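Alpha-L-rhamnosidase (Streptomyces avermitilis, PDB 3W5N) hydrolyses terminal non-reducing alpha-L-rhamnose residues, releasing rhamnose from citrus flavonoids such as naringin, rutin and hesperidin and from gum arabic. Local coordinates at residues A[345-350]-A[681-686]; A[626-631]-A[659-664]. All blocks are in the same frame, centred on the assembly; numbering follows the deposited sequence.

Contact 1 of 2, residues A[345-350]-A[681-686]; sequences PGWTDY and VAPAVG. With RAM (alpha-L-rhamnopyranose), chain G.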
ATOM      1  N   PRO A 345     -10.611  -1.767   6.872  1.00  8.34           N
ATOM      2  CA  PRO A 345      -9.593  -2.081   7.860  1.00  8.54           C
ATOM      3  C   PRO A 345      -8.220  -2.378   7.253  1.00  9.17           C
ATOM      4  O   PRO A 345      -7.308  -2.799   7.974  1.00 10.35           O
ATOM      5  CB  PRO A 345     -10.168  -3.349   8.499  1.00  8.59           C
ATOM      6  CG  PRO A 345     -10.719  -4.073   7.322  1.00  8.38           C
ATOM      7  CD  PRO A 345     -11.368  -2.971   6.491  1.00  8.51           C
ATOM      8  N   GLY A 346      -8.075  -2.222   5.944  1.00  9.31           N
ATOM      9  CA  GLY A 346      -6.789  -2.543   5.300  1.00  9.42           C
ATOM     10  C   GLY A 346      -6.786  -3.978   4.767  1.00  9.77           C
ATOM     11  O   GLY A 346      -7.771  -4.719   4.925  1.00 10.27           O
ATOM     12  N   TRP A 347      -5.685  -4.340   4.120  1.00  9.30           N
ATOM     13  CA  TRP A 347      -5.559  -5.609   3.413  1.00  9.40           C
ATOM     14  C   TRP A 347      -4.752  -6.587   4.246  1.00  9.39           C
ATOM     15  O   TRP A 347      -3.587  -6.338   4.516  1.00  9.94           O
ATOM     16  CB  TRP A 347      -4.845  -5.378   2.080  1.00  9.42           C
ATOM     17  CG  TRP A 347      -4.806  -6.561   1.132  1.00  9.78           C
ATOM     18  CD1 TRP A 347      -5.449  -7.756   1.266  1.00  9.66           C
ATOM     19  CD2 TRP A 347      -4.123  -6.607  -0.137  1.00 10.11           C
ATOM     20  NE1 TRP A 347      -5.176  -8.566   0.171  1.00  9.85           N
ATOM     21  CE2 TRP A 347      -4.376  -7.872  -0.705  1.00 10.17           C
ATOM     22  CE3 TRP A 347      -3.297  -5.701  -0.833  1.00 10.62           C
ATOM     23  CZ2 TRP A 347      -3.829  -8.264  -1.941  1.00 10.50           C
ATOM     24  CZ3 TRP A 347      -2.788  -6.077  -2.080  1.00 10.35           C
ATOM     25  CH2 TRP A 347      -3.063  -7.335  -2.621  1.00 10.54           C
ATOM     26  N   THR A 348      -5.388  -7.686   4.647  1.00  9.35           N
ATOM     27  CA  THR A 348      -4.686  -8.861   5.187  1.00  9.42           C
ATOM     28  C   THR A 348      -5.217 -10.092   4.453  1.00  9.81           C
ATOM     29  O   THR A 348      -6.221  -9.998   3.724  1.00  9.52           O
ATOM     30  CB  THR A 348      -4.918  -9.023   6.705  1.00  9.16           C
ATOM     31  OG1 THR A 348      -6.317  -8.913   6.991  1.00  9.34           O
ATOM     32  CG2 THR A 348      -4.140  -7.935   7.495  1.00  8.57           C
ATOM     33  N   ASP A 349      -4.588 -11.250   4.648  1.00 10.23           N
ATOM     34  CA  ASP A 349      -5.262 -12.482   4.191  1.00 11.33           C
ATOM     35  C   ASP A 349      -6.485 -12.730   5.079  1.00 11.23           C
ATOM     36  O   ASP A 349      -6.368 -13.294   6.188  1.00 11.77           O
ATOM     37  CB  ASP A 349      -4.328 -13.704   4.211  1.00 11.86           C
ATOM     38  CG  ASP A 349      -5.064 -14.999   3.843  1.00 13.35           C
ATOM     39  OD1 ASP A 349      -6.291 -14.970   3.556  1.00 12.51           O
ATOM     40  OD2 ASP A 349      -4.401 -16.051   3.838  1.00 14.93           O
ATOM     41  N   TYR A 350      -7.652 -12.327   4.584  1.00 11.26           N
ATOM     42  CA  TYR A 350      -8.880 -12.335   5.385  1.00 11.69           C
ATOM     43  C   TYR A 350      -9.318 -13.704   5.872  1.00 13.14           C
ATOM     44  O   TYR A 350     -10.144 -13.792   6.785  1.00 14.39           O
ATOM     45  CB  TYR A 350     -10.018 -11.699   4.610  1.00 11.10           C
ATOM     46  CG  TYR A 350      -9.712 -10.267   4.217  1.00 10.65           C
ATOM     47  CD1 TYR A 350      -9.661  -9.253   5.178  1.00 10.28           C
ATOM     48  CD2 TYR A 350      -9.438  -9.938   2.885  1.00 10.09           C
ATOM     49  CE1 TYR A 350      -9.370  -7.929   4.817  1.00 10.31           C
ATOM     50  CE2 TYR A 350      -9.159  -8.630   2.515  1.00 10.11           C
ATOM     51  CZ  TYR A 350      -9.131  -7.631   3.474  1.00 10.09           C
ATOM     52  OH  TYR A 350      -8.854  -6.337   3.060  1.00  9.87           O
ATOM     53  N   VAL A 681       4.693 -12.362  -3.670  1.00 11.19           N
ATOM     54  CA  VAL A 681       3.905 -11.253  -3.089  1.00 10.68           C
ATOM     55  C   VAL A 681       3.198 -11.671  -1.796  1.00 10.26           C
ATOM     56  O   VAL A 681       2.850 -12.847  -1.604  1.00 10.12           O
ATOM     57  CB  VAL A 681       2.865 -10.669  -4.093  1.00 10.89           C
ATOM     58  CG1 VAL A 681       3.570 -10.151  -5.357  1.00 10.61           C
ATOM     59  CG2 VAL A 681       1.777 -11.688  -4.431  1.00 11.57           C
ATOM     60  N   ALA A 682       2.964 -10.698  -0.906  1.00 10.32           N
ATOM     61  CA  ALA A 682       2.184 -10.942   0.299  1.00 10.33           C
ATOM     62  C   ALA A 682       1.387  -9.687   0.660  1.00 10.27           C
ATOM     63  O   ALA A 682       1.954  -8.611   0.707  1.00 10.65           O
ATOM     64  CB  ALA A 682       3.093 -11.335   1.457  1.00 10.76           C
ATOM     65  N   PRO A 683       0.074  -9.823   0.919  1.00 11.20           N
ATOM     66  CA  PRO A 683      -0.751 -11.036   0.829  1.00 11.13           C
ATOM     67  C   PRO A 683      -0.653 -11.726  -0.532  1.00 11.55           C
ATOM     68  O   PRO A 683      -0.483 -11.071  -1.551  1.00 11.52           O
ATOM     69  CB  PRO A 683      -2.171 -10.509   1.046  1.00 11.44           C
ATOM     70  CG  PRO A 683      -1.989  -9.306   1.925  1.00 10.85           C
ATOM     71  CD  PRO A 683      -0.722  -8.673   1.413  1.00 10.95           C
ATOM     72  N   ALA A 684      -0.734 -13.050  -0.514  1.00 12.12           N
ATOM     73  CA  ALA A 684      -0.561 -13.845  -1.722  1.00 12.99           C
ATOM     74  C   ALA A 684      -1.880 -13.908  -2.498  1.00 13.33           C
ATOM     75  O   ALA A 684      -2.888 -14.415  -2.015  1.00 14.49           O
ATOM     76  CB  ALA A 684      -0.048 -15.236  -1.371  1.00 13.03           C
ATOM     77  N   VAL A 685      -1.864 -13.327  -3.686  1.00 13.99           N
ATOM     78  CA  VAL A 685      -3.010 -13.367  -4.599  1.00 14.40           C
ATOM     79  C   VAL A 685      -2.490 -13.630  -6.010  1.00 15.14           C
ATOM     80  O   VAL A 685      -1.333 -13.329  -6.310  1.00 15.66           O
ATOM     81  CB  VAL A 685      -3.819 -12.050  -4.576  1.00 14.34           C
ATOM     82  CG1 VAL A 685      -4.495 -11.853  -3.225  1.00 15.13           C
ATOM     83  CG2 VAL A 685      -2.933 -10.852  -4.905  1.00 14.34           C
ATOM     84  N   GLY A 686      -3.343 -14.198  -6.855  1.00 16.30           N
ATOM     85  CA  GLY A 686      -3.059 -14.325  -8.279  1.00 18.12           C
ATOM     86  C   GLY A 686      -2.085 -15.419  -8.693  1.00 20.47           C
ATOM     87  O   GLY A 686      -1.621 -15.425  -9.839  1.00 20.38           O
TER
HETATM   88  C1  RAM G1206      -7.326 -18.217  -3.431  1.00 49.98           C
HETATM   89  C2  RAM G1206      -6.149 -18.323  -4.403  1.00 51.56           C
HETATM   90  C3  RAM G1206      -6.047 -17.061  -5.266  1.00 50.32           C
HETATM   91  C4  RAM G1206      -6.004 -15.796  -4.402  1.00 48.84           C
HETATM   92  C5  RAM G1206      -7.125 -15.795  -3.348  1.00 47.41           C
HETATM   93  C6  RAM G1206      -6.932 -14.689  -2.317  1.00 45.31           C
HETATM   94  O1  RAM G1206      -8.574 -18.177  -4.143  1.00 50.94           O
HETATM   95  O2  RAM G1206      -4.948 -18.495  -3.634  1.00 52.91           O
HETATM   96  O3  RAM G1206      -4.891 -17.116  -6.111  1.00 50.65           O
HETATM   97  O4  RAM G1206      -6.067 -14.641  -5.257  1.00 46.42           O
HETATM   98  O5  RAM G1206      -7.168 -17.038  -2.629  1.00 47.22           O
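At the junction between a β-rich domain and the catalytic (α/α)6 barrel of this family 78 glycosidase, W347 of the loop 345-350 lays its indole against P683 of the barrel loop 681-686. The contact is a CH-pi one: P683 CG stands 3.7 Å from the centroid of the W347 five-membered ring, only 8° off the ring normal, and P683 CB lies 3.7 Å from W347 NE1. The cis peptide before P683 turns the backbone just where the pyrrolidine meets the indole. V685 arrives differently, at the edge of the six-membered ring and in its plane, with CG1 3.9 Å from W347 CZ2. With CG anti to the W347 backbone N (chi1 -172°), the indole reaches across to both residues, and NE1 is hydrogen-bonded to the hydroxyl of Y393. Replacing W347 by an alanine would probably take away the indole face on which P683 packs and leave the Y393 hydroxyl without its indole partner. Beyond V685, G686 N donates to O4 of a bound rhamnose (3.2 Å, 158°), while V685 CG1 lies 3.8 Å from the sugar C6; Q392 also bonds this ligand. T348 rests on K663 and D667 of helix 658-671, A684 meets A671 at the end of that helix, and P345 packs against V354 and Q357 of strand 353-360.

Contact 2 of 2, residues A[626-631]-A[659-664]; sequences SVPTDT and RFLTKW. With RAM (alpha-L-rhamnopyranose), chain C.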
ATOM      1  N   SER A 626      -1.487   0.457   3.592  1.00  9.50           N
ATOM      2  CA  SER A 626      -1.845  -0.884   4.126  1.00  9.39           C
ATOM      3  C   SER A 626      -0.773  -1.967   3.920  1.00  9.54           C
ATOM      4  O   SER A 626      -0.431  -2.699   4.863  1.00  9.37           O
ATOM      5  CB  SER A 626      -3.233  -1.382   3.624  1.00  9.39           C
ATOM      6  OG  SER A 626      -3.540  -2.618   4.270  1.00  9.88           O
ATOM      7  N   VAL A 627      -0.253  -2.086   2.698  1.00  9.50           N
ATOM      8  CA  VAL A 627       0.839  -3.017   2.394  1.00  9.85           C
ATOM      9  C   VAL A 627       1.888  -2.249   1.586  1.00  9.50           C
ATOM     10  O   VAL A 627       1.530  -1.302   0.887  1.00  9.87           O
ATOM     11  CB  VAL A 627       0.378  -4.269   1.589  1.00 10.39           C
ATOM     12  CG1 VAL A 627      -0.710  -5.046   2.325  1.00 10.71           C
ATOM     13  CG2 VAL A 627      -0.076  -3.914   0.173  1.00 11.20           C
ATOM     14  N   PRO A 628       3.171  -2.633   1.685  1.00  9.60           N
ATOM     15  CA  PRO A 628       4.185  -1.976   0.850  1.00  9.55           C
ATOM     16  C   PRO A 628       4.078  -2.440  -0.610  1.00  9.47           C
ATOM     17  O   PRO A 628       4.385  -3.594  -0.922  1.00  9.29           O
ATOM     18  CB  PRO A 628       5.511  -2.398   1.493  1.00  9.79           C
ATOM     19  CG  PRO A 628       5.209  -3.716   2.128  1.00  9.87           C
ATOM     20  CD  PRO A 628       3.766  -3.649   2.578  1.00  9.86           C
ATOM     21  N   THR A 629       3.617  -1.539  -1.478  1.00  9.43           N
ATOM     22  CA  THR A 629       3.293  -1.908  -2.844  1.00  9.80           C
ATOM     23  C   THR A 629       4.423  -1.619  -3.811  1.00 10.07           C
ATOM     24  O   THR A 629       5.295  -0.778  -3.536  1.00 10.27           O
ATOM     25  CB  THR A 629       2.005  -1.213  -3.352  1.00  9.81           C
ATOM     26  OG1 THR A 629       2.089   0.202  -3.125  1.00  9.86           O
ATOM     27  CG2 THR A 629       0.784  -1.756  -2.633  1.00  9.90           C
ATOM     28  N   ASP A 630       4.377  -2.319  -4.947  1.00 10.57           N
ATOM     29  CA  ASP A 630       5.269  -2.038  -6.064  1.00 11.33           C
ATOM     30  C   ASP A 630       4.898  -0.728  -6.760  1.00 11.54           C
ATOM     31  O   ASP A 630       5.759   0.098  -7.029  1.00 11.61           O
ATOM     32  CB  ASP A 630       5.260  -3.192  -7.062  1.00 12.04           C
ATOM     33  CG  ASP A 630       3.868  -3.468  -7.672  1.00 13.03           C
ATOM     34  OD1 ASP A 630       2.821  -3.401  -7.010  1.00 13.75           O
ATOM     35  OD2 ASP A 630       3.839  -3.779  -8.858  1.00 15.27           O
ATOM     36  N   THR A 631       3.610  -0.541  -7.033  1.00 12.05           N
ATOM     37  CA  THR A 631       3.111   0.667  -7.693  1.00 12.70           C
ATOM     38  C   THR A 631       1.713   0.961  -7.172  1.00 12.37           C
ATOM     39  O   THR A 631       0.985   0.039  -6.844  1.00 12.65           O
ATOM     40  CB  THR A 631       3.073   0.510  -9.231  1.00 14.33           C
ATOM     41  OG1 THR A 631       2.223   1.517  -9.783  1.00 17.32           O
ATOM     42  CG2 THR A 631       2.500  -0.831  -9.625  1.00 14.85           C
ATOM     43  N   ARG A 659       6.071  -0.203  12.626  1.00  8.63           N
ATOM     44  CA  ARG A 659       4.723  -0.793  12.718  1.00  8.54           C
ATOM     45  C   ARG A 659       4.272  -1.292  11.334  1.00  8.42           C
ATOM     46  O   ARG A 659       3.688  -2.368  11.213  1.00  7.91           O
ATOM     47  CB  ARG A 659       3.710   0.209  13.283  1.00  8.28           C
ATOM     48  CG  ARG A 659       3.932   0.602  14.745  1.00  8.67           C
ATOM     49  CD  ARG A 659       2.973   1.732  15.124  1.00  8.92           C
ATOM     50  NE  ARG A 659       3.257   2.931  14.321  1.00  9.20           N
ATOM     51  CZ  ARG A 659       2.328   3.761  13.843  1.00  9.96           C
ATOM     52  NH1 ARG A 659       1.030   3.558  14.088  1.00  9.52           N
ATOM     53  NH2 ARG A 659       2.700   4.814  13.107  1.00 10.60           N
ATOM     54  N   PHE A 660       4.572  -0.502  10.292  1.00  8.30           N
ATOM     55  CA  PHE A 660       4.121  -0.821   8.951  1.00  7.83           C
ATOM     56  C   PHE A 660       4.708  -2.145   8.456  1.00  7.98           C
ATOM     57  O   PHE A 660       3.967  -3.014   7.971  1.00  7.92           O
ATOM     58  CB  PHE A 660       4.455   0.310   7.957  1.00  7.85           C
ATOM     59  CG  PHE A 660       3.680   0.212   6.667  1.00  7.94           C
ATOM     60  CD1 PHE A 660       2.297   0.407   6.652  1.00  7.88           C
ATOM     61  CD2 PHE A 660       4.314  -0.116   5.477  1.00  8.33           C
ATOM     62  CE1 PHE A 660       1.567   0.324   5.467  1.00  8.12           C
ATOM     63  CE2 PHE A 660       3.590  -0.211   4.287  1.00  8.10           C
ATOM     64  CZ  PHE A 660       2.214  -0.003   4.287  1.00  8.31           C
ATOM     65  N   LEU A 661       6.026  -2.284   8.582  1.00  7.85           N
ATOM     66  CA  LEU A 661       6.703  -3.491   8.087  1.00  8.12           C
ATOM     67  C   LEU A 661       6.574  -4.672   9.061  1.00  8.44           C
ATOM     68  O   LEU A 661       6.605  -5.820   8.634  1.00  8.68           O
ATOM     69  CB  LEU A 661       8.149  -3.177   7.701  1.00  7.88           C
ATOM     70  CG  LEU A 661       8.215  -2.150   6.553  1.00  8.14           C
ATOM     71  CD1 LEU A 661       9.672  -1.875   6.231  1.00  8.24           C
ATOM     72  CD2 LEU A 661       7.457  -2.652   5.323  1.00  8.19           C
ATOM     73  N   THR A 662       6.389  -4.399  10.354  1.00  8.85           N
ATOM     74  CA  THR A 662       5.994  -5.473  11.295  1.00  9.21           C
ATOM     75  C   THR A 662       4.685  -6.134  10.858  1.00  9.13           C
ATOM     76  O   THR A 662       4.590  -7.379  10.773  1.00  9.38           O
ATOM     77  CB  THR A 662       5.894  -4.961  12.748  1.00  9.07           C
ATOM     78  OG1 THR A 662       7.191  -4.539  13.186  1.00  9.89           O
ATOM     79  CG2 THR A 662       5.407  -6.070  13.701  1.00  9.78           C
ATOM     80  N   LYS A 663       3.690  -5.301  10.562  1.00  8.79           N
ATOM     81  CA  LYS A 663       2.413  -5.761  10.045  1.00  8.76           C
ATOM     82  C   LYS A 663       2.641  -6.557   8.760  1.00  8.42           C
ATOM     83  O   LYS A 663       2.099  -7.664   8.609  1.00  8.19           O
ATOM     84  CB  LYS A 663       1.476  -4.557   9.797  1.00  9.00           C
ATOM     85  CG  LYS A 663       0.085  -4.912   9.313  1.00  9.73           C
ATOM     86  CD  LYS A 663       0.018  -4.885   7.801  1.00 10.32           C
ATOM     87  CE  LYS A 663      -1.402  -5.095   7.330  1.00 10.52           C
ATOM     88  NZ  LYS A 663      -1.392  -5.346   5.851  1.00 10.49           N
ATOM     89  N   TRP A 664       3.403  -5.998   7.819  1.00  8.03           N
ATOM     90  CA  TRP A 664       3.611  -6.699   6.554  1.00  8.15           C
ATOM     91  C   TRP A 664       4.291  -8.066   6.737  1.00  8.13           C
ATOM     92  O   TRP A 664       3.967  -9.028   6.027  1.00  8.28           O
ATOM     93  CB  TRP A 664       4.381  -5.857   5.535  1.00  7.85           C
ATOM     94  CG  TRP A 664       4.545  -6.612   4.243  1.00  7.92           C
ATOM     95  CD1 TRP A 664       3.568  -6.892   3.319  1.00  7.94           C
ATOM     96  CD2 TRP A 664       5.744  -7.207   3.757  1.00  7.95           C
ATOM     97  NE1 TRP A 664       4.101  -7.619   2.274  1.00  7.96           N
ATOM     98  CE2 TRP A 664       5.436  -7.825   2.519  1.00  8.02           C
ATOM     99  CE3 TRP A 664       7.049  -7.293   4.249  1.00  8.25           C
ATOM    100  CZ2 TRP A 664       6.384  -8.518   1.773  1.00  8.23           C
ATOM    101  CZ3 TRP A 664       8.014  -7.965   3.480  1.00  8.40           C
ATOM    102  CH2 TRP A 664       7.662  -8.573   2.261  1.00  8.44           C
TER
HETATM  103  C1  RAM C1202       6.771  -6.141 -11.475  1.00 21.61           C
HETATM  104  C2  RAM C1202       6.386  -5.603 -10.086  1.00 22.00           C
HETATM  105  C3  RAM C1202       7.607  -5.513  -9.140  1.00 19.28           C
HETATM  106  C4  RAM C1202       8.737  -6.521  -9.413  1.00 20.18           C
HETATM  107  C5  RAM C1202       8.158  -7.694 -10.153  1.00 20.46           C
HETATM  108  C6  RAM C1202       9.277  -8.721 -10.365  1.00 20.33           C
HETATM  109  O1  RAM C1202       5.627  -6.641 -12.176  1.00 24.07           O
HETATM  110  O2  RAM C1202       5.689  -4.341 -10.262  1.00 21.98           O
HETATM  111  O3  RAM C1202       8.257  -4.257  -9.271  1.00 17.49           O
HETATM  112  O4  RAM C1202       9.370  -7.005  -8.207  1.00 18.20           O
HETATM  113  O5  RAM C1202       7.686  -7.226 -11.415  1.00 20.25           O
HETATM  114  O   HOH W   1       2.153  -3.344   5.721  1.00 14.45           O
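P628 fits into a hollow made by F660, L661 and W664 on helix 658-671 of the (α/α)6 barrel. Its pyrrolidine is the bump: CG sits over one face of the W664 indole, 3.7 Å from the centroid of the five-membered ring and 13° off its normal, a CH-pi contact, while CD presses to 3.3 Å from W664 CD1. L661 CD2 forms another wall, 4.0 Å from P628 CG, and F660 CE2 a further one, 3.8 Å from P628 CD. The far end of the F660 ring pushes in beside the backbone of S626 and V627, meeting S626 N edge-on. Past it, K663 bends at its second torsion (chi2 -93°) and brings NZ to 3.0 Å from S626 O, approaching from above the carbonyl plane; the same ammonium makes a salt bridge with D667. Two residues beyond P628, D630 binds the rhamnose in the active site, where OD2 faces the sugar O2 at a separation modelled too short to trust in detail. A water lies over the centre of the F660 ring and donates to S626 O (2.8 Å) and to F660 O (2.9 Å).

The centres of contacts 1 and 2 lie 10 Å apart, and both segments of contact 2 fall between the two segments of contact 1 in the sequence. Segment 345-350 comes from the β-rich region; the other three belong to the catalytic barrel, in the order 626-631, 659-664, 681-686. The two contacts touch directly: the backbone of W347 is probably hydrogen-bonded at both ends, its N to S626 OG and its O to K663 NZ, each at 2.8 Å, and P683 CD packs on V627 CG1. W664 NE1 also bonds A682 O. The domain junction is thus continuous with the backbone that carries the rhamnose-binding D630.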